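PDB 5H3H: abhydrolase domain-containing protein from Exiguobacterium antarcticum, which acts as an esterase of the alpha/beta hydrolase fold and probably also shows perhydrolase activity. Local coordinates for residues Arg50-Gly58 and Thr73-Val81; Gly58-Tyr69 and Asp183-Ser192. All coordinates share one frame; numbering follows the deposited sequence.

Interaction 1: Arg50-Gly58 and Thr73-Val81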
loop_
_atom_site.group_PDB
_atom_site.type_symbol
_atom_site.label_atom_id
_atom_site.label_comp_id
_atom_site.label_asym_id
_atom_site.label_seq_id
_atom_site.Cartn_x
_atom_site.Cartn_y
_atom_site.Cartn_z
ATOM N N ARG B 50 -23.073 3.075 -10.020
ATOM C CA ARG B 50 -22.737 4.427 -9.780
ATOM C C ARG B 50 -21.438 4.749 -10.539
ATOM O O ARG B 50 -20.414 4.125 -10.299
ATOM C CB ARG B 50 -22.553 4.614 -8.307
ATOM C CG ARG B 50 -22.244 6.014 -7.891
ATOM C CD ARG B 50 -22.149 6.039 -6.387
ATOM N NE ARG B 50 -21.638 7.314 -5.905
ATOM C CZ ARG B 50 -21.374 7.580 -4.634
ATOM N NH1 ARG B 50 -21.582 6.640 -3.700
ATOM N NH2 ARG B 50 -20.867 8.775 -4.276
ATOM N N TYR B 51 -21.520 5.731 -11.434
ATOM C CA TYR B 51 -20.416 6.209 -12.271
ATOM C C TYR B 51 -19.638 7.270 -11.519
ATOM O O TYR B 51 -20.218 8.220 -11.022
ATOM C CB TYR B 51 -21.001 6.789 -13.567
ATOM C CG TYR B 51 -19.999 7.415 -14.467
ATOM C CD1 TYR B 51 -19.166 6.635 -15.296
ATOM C CD2 TYR B 51 -19.862 8.816 -14.528
ATOM C CE1 TYR B 51 -18.277 7.233 -16.162
ATOM C CE2 TYR B 51 -18.936 9.398 -15.386
ATOM C CZ TYR B 51 -18.160 8.617 -16.200
ATOM O OH TYR B 51 -17.202 9.234 -17.033
ATOM N N ILE B 52 -18.327 7.094 -11.383
ATOM C CA ILE B 52 -17.477 8.075 -10.785
ATOM C C ILE B 52 -16.383 8.381 -11.827
ATOM O O ILE B 52 -15.424 7.691 -11.905
ATOM C CB ILE B 52 -16.901 7.625 -9.440
ATOM C CG1 ILE B 52 -18.012 7.455 -8.378
ATOM C CG2 ILE B 52 -15.880 8.621 -8.927
ATOM C CD1 ILE B 52 -18.223 6.019 -7.996
ATOM N N GLY B 53 -16.569 9.433 -12.617
ATOM C CA GLY B 53 -15.611 9.767 -13.684
ATOM C C GLY B 53 -14.773 10.928 -13.208
ATOM O O GLY B 53 -15.318 12.023 -13.042
ATOM N N VAL B 54 -13.506 10.673 -12.960
ATOM C CA VAL B 54 -12.610 11.705 -12.479
ATOM C C VAL B 54 -12.020 12.506 -13.642
ATOM O O VAL B 54 -11.627 11.908 -14.693
ATOM C CB VAL B 54 -11.485 11.182 -11.595
ATOM C CG1 VAL B 54 -12.011 10.274 -10.464
ATOM C CG2 VAL B 54 -10.445 10.479 -12.403
ATOM N N ASP B 55 -11.980 13.833 -13.507
ATOM C CA ASP B 55 -11.153 14.652 -14.450
ATOM C C ASP B 55 -9.894 14.888 -13.704
ATOM O O ASP B 55 -9.979 15.481 -12.622
ATOM C CB ASP B 55 -11.791 16.011 -14.778
ATOM C CG ASP B 55 -13.031 15.928 -15.678
ATOM O OD1 ASP B 55 -13.345 14.857 -16.260
ATOM O OD2 ASP B 55 -13.688 16.970 -15.838
ATOM N N TYR B 56 -8.738 14.461 -14.202
ATOM C CA TYR B 56 -7.504 14.717 -13.495
ATOM C C TYR B 56 -7.266 16.204 -13.442
ATOM O O TYR B 56 -7.796 16.987 -14.280
ATOM C CB TYR B 56 -6.253 14.086 -14.114
ATOM C CG TYR B 56 -6.381 12.684 -14.515
ATOM C CD1 TYR B 56 -6.633 11.679 -13.594
ATOM C CD2 TYR B 56 -6.144 12.325 -15.827
ATOM C CE1 TYR B 56 -6.753 10.342 -14.007
ATOM C CE2 TYR B 56 -6.240 11.027 -16.238
ATOM C CZ TYR B 56 -6.566 10.031 -15.346
ATOM O OH TYR B 56 -6.656 8.773 -15.881
ATOM N N ARG B 57 -6.404 16.583 -12.510
ATOM C CA ARG B 57 -5.831 17.905 -12.573
ATOM C C ARG B 57 -5.327 18.156 -14.004
ATOM O O ARG B 57 -4.716 17.301 -14.614
ATOM C CB ARG B 57 -4.693 18.142 -11.606
ATOM C CG ARG B 57 -3.522 17.225 -11.654
ATOM C CD ARG B 57 -2.479 17.726 -10.659
ATOM N NE ARG B 57 -2.746 17.336 -9.279
ATOM C CZ ARG B 57 -2.100 17.832 -8.217
ATOM N NH1 ARG B 57 -2.399 17.372 -6.983
ATOM N NH2 ARG B 57 -1.181 18.789 -8.354
ATOM N N GLY B 58 -5.593 19.350 -14.474
ATOM C CA GLY B 58 -5.158 19.757 -15.808
ATOM C C GLY B 58 -6.213 19.522 -16.898
ATOM O O GLY B 58 -5.992 19.972 -18.017
ATOM N N THR B 73 1.825 11.717 -7.713
ATOM C CA THR B 73 0.861 12.759 -7.320
ATOM C C THR B 73 -0.532 12.470 -7.877
ATOM O O THR B 73 -1.507 12.712 -7.250
ATOM C CB THR B 73 1.282 14.188 -7.818
ATOM O OG1 THR B 73 2.617 14.527 -7.381
ATOM C CG2 THR B 73 0.328 15.253 -7.282
ATOM N N MET B 74 -0.628 12.031 -9.119
ATOM C CA MET B 74 -1.947 11.705 -9.740
ATOM C C MET B 74 -2.695 10.585 -8.996
ATOM O O MET B 74 -3.917 10.651 -8.834
ATOM C CB MET B 74 -1.718 11.228 -11.197
ATOM C CG MET B 74 -1.215 12.285 -12.207
ATOM S SD MET B 74 -2.467 13.509 -12.692
ATOM C CE MET B 74 -2.178 14.533 -11.277
ATOM N N ALA B 75 -1.935 9.541 -8.647
ATOM C CA ALA B 75 -2.425 8.432 -7.854
ATOM C C ALA B 75 -2.873 8.928 -6.473
ATOM O O ALA B 75 -3.913 8.472 -5.963
ATOM C CB ALA B 75 -1.374 7.359 -7.716
ATOM N N SER B 76 -2.130 9.889 -5.915
ATOM C CA SER B 76 -2.555 10.558 -4.647
ATOM C C SER B 76 -3.901 11.238 -4.815
ATOM O O SER B 76 -4.745 11.164 -3.908
ATOM C CB SER B 76 -1.516 11.547 -4.136
ATOM O OG SER B 76 -1.990 12.124 -2.941
ATOM N N ASP B 77 -4.127 11.866 -5.989
ATOM C CA ASP B 77 -5.433 12.516 -6.249
ATOM C C ASP B 77 -6.507 11.490 -6.294
ATOM O O ASP B 77 -7.580 11.696 -5.780
ATOM C CB ASP B 77 -5.509 13.366 -7.532
ATOM C CG ASP B 77 -4.536 14.583 -7.540
ATOM O OD1 ASP B 77 -4.059 15.020 -6.476
ATOM O OD2 ASP B 77 -4.221 15.112 -8.640
ATOM N N ILE B 78 -6.232 10.343 -6.907
ATOM C CA ILE B 78 -7.255 9.287 -6.912
ATOM C C ILE B 78 -7.562 8.811 -5.465
ATOM O O ILE B 78 -8.712 8.589 -5.160
ATOM C CB ILE B 78 -6.885 8.104 -7.789
ATOM C CG1 ILE B 78 -6.659 8.612 -9.248
ATOM C CG2 ILE B 78 -7.943 7.008 -7.712
ATOM C CD1 ILE B 78 -7.683 9.588 -9.778
ATOM N N ASN B 79 -6.536 8.706 -4.641
ATOM C CA ASN B 79 -6.717 8.330 -3.228
ATOM C C ASN B 79 -7.633 9.294 -2.561
ATOM O O ASN B 79 -8.582 8.883 -1.918
ATOM C CB ASN B 79 -5.398 8.239 -2.476
ATOM C CG ASN B 79 -5.584 7.835 -1.002
ATOM O OD1 ASN B 79 -6.049 6.719 -0.680
ATOM N ND2 ASN B 79 -5.259 8.756 -0.107
ATOM N N GLU B 80 -7.425 10.587 -2.796
ATOM C CA GLU B 80 -8.350 11.575 -2.293
ATOM C C GLU B 80 -9.787 11.414 -2.785
ATOM O O GLU B 80 -10.710 11.512 -2.009
ATOM C CB GLU B 80 -7.819 13.009 -2.505
ATOM C CG GLU B 80 -6.492 13.225 -1.809
ATOM C CD GLU B 80 -6.592 12.972 -0.308
ATOM O OE1 GLU B 80 -7.631 13.416 0.286
ATOM O OE2 GLU B 80 -5.636 12.357 0.233
ATOM N N VAL B 81 -9.991 11.127 -4.057
ATOM C CA VAL B 81 -11.326 10.959 -4.566
ATOM C C VAL B 81 -12.056 9.866 -3.783
ATOM O O VAL B 81 -13.164 10.076 -3.289
ATOM C CB VAL B 81 -11.341 10.583 -6.098
ATOM C CG1 VAL B 81 -12.707 10.091 -6.504
ATOM C CG2 VAL B 81 -10.919 11.778 -6.984
HETATM O O HOH W 1 -5.462 14.210 -10.793
#
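In this alpha/beta hydrolase fold, strand 50-54 and the loop leaving its C-terminal end pack on helix 71-85, with Arg-57 meeting Asp-77 and Val-54 meeting Val-81 and Ile-78. The axes of strand 50-54 and helix 73-81 make 148°, roughly antiparallel. The polar half is a side-on salt bridge. Arg-57 NE gives its hydrogen to Asp-77 OD2 at 2.7 Å, and Arg-57 NH1 reaches Asp-77 OD1 at 2.9 Å. Each oxygen offers its syn lone pair, and guanidinium and carboxylate lie 6° from coplanar. The Arg-57 chain bends at chi3 (81°), which turns NE and NH1 together toward the helix. Thr-73 CG2 covers one guanidinium face, 3.5 Å from Arg-57 NH1. Water 1 accepts from Arg-57 N and donates to Asp-77 OD2. The apolar half lies nearer the sheet. The two methyls of Val-54 divide the work: CG1 meets Val-81 CG2 at 3.9 Å, and CG2 meets Ile-78 CD1 at 3.9 Å. Met-74 SD makes an oblique Met-aromatic contact with the Tyr-56 ring, whose OH bonds His-28 O. Arg-57 NH2 is also held by Asp-9 and Thr-67 O. A leucine in place of Arg-57 would probably leave the buried Asp-77 carboxylate without its positive mate. The paired bonds fix the rotation of both groups. One guanidinium shared by Asp-77 and Asp-9 would be expected to offset their negative charges only in part.

Interaction 2: Gly58-Tyr69 and Asp183-Ser192; sequences GYGKSDAPATGY and DASSHGTIQS
Ser-185 OG sits between its own backbone N and carbonyl carbon (chi1 72°), a setting that lets it serve Gly-58 O and the start of helix 186-198 together. It donates to Gly-58 O at 2.7 Å, in the carbonyl plane and on a lone pair. Ser-185 N adds a second bond to Gly-58 O at 2.9 Å, so two donors grip this oxygen. The same hydroxyl accepts from Gly-188 N, which makes Ser-185 an N-cap. Tyr-59 has CG beside its backbone N (chi1 -60°). Its CB starts away from the helix, but the ring swings back until OH meets Ser-192 OG at 2.8 Å, at the ring edge. Either hydroxyl could donate. Tyr-59 CD2 rests 3.7 Å from Ala-184 CB.

Tyr-69 lies on the helix with one ring face over Gly-188 CA, a CH-pi contact of 3.9 Å from that carbon to the ring centroid. Gln-191 CB packs 3.3 Å from Tyr-69 CD2. The phenol OH donates to Pro-65 O, which holds the ring against its own loop. Backbones come close here: Gly-58 and Gly-188 have CA atoms 4.5 Å apart. Gly-58 CA lies in plane at the edge of the Tyr-69 ring. Water 2 lies between Gly-60 O and Asp-183 O.

The loop thus joins strand 50-54 and helix 71-85 to the N-terminal end of helix 186-198. Trp-30 bonds Thr-189 O on that helix and also touches Tyr-59, whose ring meets His-28 edge-to-face. Ile-190 faces helix 139-149. Both helices are inserted between strands 114-120 and 211-217, consistent with the cap of an alpha/beta hydrolase.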
loop_
_atom_site.group_PDB
_atom_site.type_symbol
_atom_site.label_atom_id
_atom_site.label_comp_id
_atom_site.label_asym_id
_atom_site.label_seq_id
_atom_site.Cartn_x
_atom_site.Cartn_y
_atom_site.Cartn_z
ATOM N N GLY B 58 -5.593 19.350 -14.474
ATOM C CA GLY B 58 -5.158 19.757 -15.808
ATOM C C GLY B 58 -6.213 19.522 -16.898
ATOM O O GLY B 58 -5.992 19.972 -18.017
ATOM N N TYR B 59 -7.301 18.771 -16.608
ATOM C CA TYR B 59 -8.222 18.315 -17.652
ATOM C C TYR B 59 -9.606 18.653 -17.288
ATOM O O TYR B 59 -9.886 18.880 -16.101
ATOM C CB TYR B 59 -8.113 16.817 -17.871
ATOM C CG TYR B 59 -6.711 16.468 -18.298
ATOM C CD1 TYR B 59 -5.712 16.310 -17.358
ATOM C CD2 TYR B 59 -6.364 16.398 -19.630
ATOM C CE1 TYR B 59 -4.404 16.069 -17.718
ATOM C CE2 TYR B 59 -5.062 16.128 -20.004
ATOM C CZ TYR B 59 -4.095 15.965 -19.089
ATOM O OH TYR B 59 -2.829 15.683 -19.506
ATOM N N GLY B 60 -10.484 18.734 -18.313
ATOM C CA GLY B 60 -11.912 18.787 -18.049
ATOM C C GLY B 60 -12.210 20.002 -17.180
ATOM O O GLY B 60 -11.722 21.064 -17.458
ATOM N N LYS B 61 -12.956 19.835 -16.108
ATOM C CA LYS B 61 -13.390 20.961 -15.262
ATOM C C LYS B 61 -12.518 21.135 -13.999
ATOM O O LYS B 61 -12.781 21.971 -13.113
ATOM C CB LYS B 61 -14.833 20.724 -14.936
ATOM C CG LYS B 61 -15.654 20.567 -16.212
ATOM C CD LYS B 61 -17.110 20.250 -15.958
ATOM C CE LYS B 61 -17.823 21.392 -15.248
ATOM N NZ LYS B 61 -17.502 22.770 -15.759
ATOM N N SER B 62 -11.454 20.361 -13.920
ATOM C CA SER B 62 -10.541 20.454 -12.754
ATOM C C SER B 62 -9.650 21.688 -12.876
ATOM O O SER B 62 -9.428 22.154 -13.994
ATOM C CB SER B 62 -9.728 19.187 -12.644
ATOM O OG SER B 62 -10.614 18.099 -12.323
ATOM N N ASP B 63 -9.125 22.168 -11.738
ATOM C CA ASP B 63 -7.989 23.103 -11.686
ATOM C C ASP B 63 -6.774 22.510 -12.408
ATOM O O ASP B 63 -6.598 21.276 -12.449
ATOM C CB ASP B 63 -7.530 23.418 -10.218
ATOM C CG ASP B 63 -8.600 24.134 -9.353
ATOM O OD1 ASP B 63 -9.727 24.433 -9.847
ATOM O OD2 ASP B 63 -8.290 24.350 -8.141
ATOM N N ALA B 64 -5.919 23.371 -12.954
ATOM C CA ALA B 64 -4.728 22.913 -13.678
ATOM C C ALA B 64 -3.536 23.638 -13.030
ATOM O O ALA B 64 -3.109 24.690 -13.485
ATOM C CB ALA B 64 -4.826 23.203 -15.168
ATOM N N PRO B 65 -3.038 23.108 -11.925
ATOM C CA PRO B 65 -1.817 23.653 -11.344
ATOM C C PRO B 65 -0.579 23.454 -12.206
ATOM O O PRO B 65 -0.593 22.764 -13.248
ATOM C CB PRO B 65 -1.670 22.832 -10.047
ATOM C CG PRO B 65 -2.238 21.519 -10.403
ATOM C CD PRO B 65 -3.424 21.833 -11.271
ATOM N N ALA B 66 0.525 24.012 -11.719
ATOM C CA ALA B 66 1.777 24.042 -12.438
ATOM C C ALA B 66 2.402 22.687 -12.490
ATOM O O ALA B 66 2.991 22.302 -13.504
ATOM C CB ALA B 66 2.717 25.048 -11.775
ATOM N N THR B 67 2.138 21.923 -11.438
ATOM C CA THR B 67 2.845 20.745 -11.155
ATOM C C THR B 67 1.931 19.603 -10.657
ATOM O O THR B 67 0.707 19.782 -10.417
ATOM C CB THR B 67 3.936 21.120 -10.092
ATOM O OG1 THR B 67 5.010 20.217 -10.223
ATOM C CG2 THR B 67 3.401 21.127 -8.650
ATOM N N GLY B 68 2.551 18.424 -10.584
ATOM C CA GLY B 68 1.978 17.239 -9.992
ATOM C C GLY B 68 1.332 16.275 -10.968
ATOM O O GLY B 68 0.429 15.558 -10.579
ATOM N N TYR B 69 1.849 16.198 -12.196
ATOM C CA TYR B 69 1.301 15.331 -13.247
ATOM C C TYR B 69 1.968 13.968 -13.285
ATOM O O TYR B 69 1.572 13.095 -14.080
ATOM C CB TYR B 69 1.330 16.074 -14.609
ATOM C CG TYR B 69 0.445 17.304 -14.583
ATOM C CD1 TYR B 69 -0.883 17.226 -14.922
ATOM C CD2 TYR B 69 0.916 18.512 -14.144
ATOM C CE1 TYR B 69 -1.707 18.327 -14.852
ATOM C CE2 TYR B 69 0.114 19.595 -14.068
ATOM C CZ TYR B 69 -1.198 19.515 -14.454
ATOM O OH TYR B 69 -2.043 20.590 -14.367
ATOM N N ASP B 183 -10.270 21.126 -24.742
ATOM C CA ASP B 183 -10.592 21.583 -23.395
ATOM C C ASP B 183 -9.478 21.439 -22.371
ATOM O O ASP B 183 -9.421 22.196 -21.401
ATOM C CB ASP B 183 -11.831 20.802 -22.874
ATOM C CG ASP B 183 -12.178 21.144 -21.436
ATOM O OD1 ASP B 183 -12.873 22.156 -21.188
ATOM O OD2 ASP B 183 -11.714 20.429 -20.531
ATOM N N ALA B 184 -8.614 20.487 -22.555
ATOM C CA ALA B 184 -7.543 20.245 -21.659
ATOM C C ALA B 184 -6.641 21.500 -21.543
ATOM O O ALA B 184 -6.465 22.281 -22.501
ATOM C CB ALA B 184 -6.762 19.050 -22.127
ATOM N N SER B 185 -6.142 21.742 -20.343
ATOM C CA SER B 185 -5.105 22.759 -20.179
ATOM C C SER B 185 -3.858 22.416 -21.055
ATOM O O SER B 185 -3.438 21.276 -21.110
ATOM C CB SER B 185 -4.693 22.849 -18.699
ATOM O OG SER B 185 -3.933 21.699 -18.287
ATOM N N SER B 186 -3.269 23.404 -21.723
ATOM C CA SER B 186 -2.062 23.150 -22.513
ATOM C C SER B 186 -0.934 22.621 -21.638
ATOM O O SER B 186 -0.206 21.707 -22.038
ATOM C CB SER B 186 -1.598 24.429 -23.214
ATOM O OG SER B 186 -1.613 25.506 -22.284
ATOM N N HIS B 187 -0.844 23.167 -20.418
ATOM C CA HIS B 187 0.336 22.902 -19.571
ATOM C C HIS B 187 0.204 21.547 -18.867
ATOM O O HIS B 187 1.188 20.840 -18.712
ATOM C CB HIS B 187 0.601 23.997 -18.611
ATOM C CG HIS B 187 -0.584 24.399 -17.813
ATOM N ND1 HIS B 187 -0.668 24.140 -16.466
ATOM C CD2 HIS B 187 -1.774 24.920 -18.168
ATOM C CE1 HIS B 187 -1.807 24.605 -16.004
ATOM N NE2 HIS B 187 -2.494 25.100 -17.010
ATOM N N GLY B 188 -1.006 21.161 -18.494
ATOM C CA GLY B 188 -1.236 19.767 -18.054
ATOM C C GLY B 188 -0.938 18.738 -19.120
ATOM O O GLY B 188 -0.290 17.732 -18.854
ATOM N N THR B 189 -1.423 19.002 -20.340
ATOM C CA THR B 189 -1.161 18.147 -21.459
ATOM C C THR B 189 0.350 17.940 -21.583
ATOM O O THR B 189 0.786 16.811 -21.703
ATOM C CB THR B 189 -1.769 18.700 -22.751
ATOM O OG1 THR B 189 -3.189 18.734 -22.614
ATOM C CG2 THR B 189 -1.372 17.893 -23.971
ATOM N N ILE B 190 1.134 19.010 -21.508
ATOM C CA ILE B 190 2.604 18.849 -21.588
ATOM C C ILE B 190 3.205 18.034 -20.429
ATOM O O ILE B 190 3.923 17.074 -20.657
ATOM C CB ILE B 190 3.272 20.215 -21.722
ATOM C CG1 ILE B 190 2.979 20.741 -23.151
ATOM C CG2 ILE B 190 4.740 20.166 -21.357
ATOM C CD1 ILE B 190 3.188 22.219 -23.273
ATOM N N GLN B 191 2.935 18.445 -19.205
ATOM C CA GLN B 191 3.450 17.760 -18.010
ATOM C C GLN B 191 3.050 16.271 -17.937
ATOM O O GLN B 191 3.894 15.423 -17.592
ATOM C CB GLN B 191 3.033 18.506 -16.720
ATOM C CG GLN B 191 3.503 19.976 -16.573
ATOM C CD GLN B 191 5.002 20.191 -16.620
ATOM O OE1 GLN B 191 5.641 20.123 -17.680
ATOM N NE2 GLN B 191 5.564 20.472 -15.482
ATOM N N SER B 192 1.835 15.902 -18.373
ATOM C CA SER B 192 1.444 14.488 -18.409
ATOM C C SER B 192 2.147 13.710 -19.482
ATOM O O SER B 192 2.399 12.529 -19.280
ATOM C CB SER B 192 -0.053 14.288 -18.639
ATOM O OG SER B 192 -0.860 14.889 -17.657
HETATM O O HOH W 2 -9.343 21.838 -18.740
#

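Interactions 1 and 2 have centres 13 Å apart and share Gly-58, where one chain segment passes into the next. Along the chain their segments alternate: 50-58, 58-69, 73-81, then 183-192. The loop from strand 50-54 to helix 71-85 therefore belongs to both. Interaction 1 packs the strand and helix that flank this loop. Interaction 2 ties both limbs of the loop, Gly-58 to Gly-60 and Ala-64 to Ala-66 with Tyr-69, to the start of helix 186-198, far along the sequence. A probable hydrogen bond of Asp-55 O with Ser-62 OG also links the contacts directly. Both approach the ethaneperoxoic acid pocket: the side chains of Tyr-56 and Ser-192 lie about 7 Å and about 8 Å from the ligand.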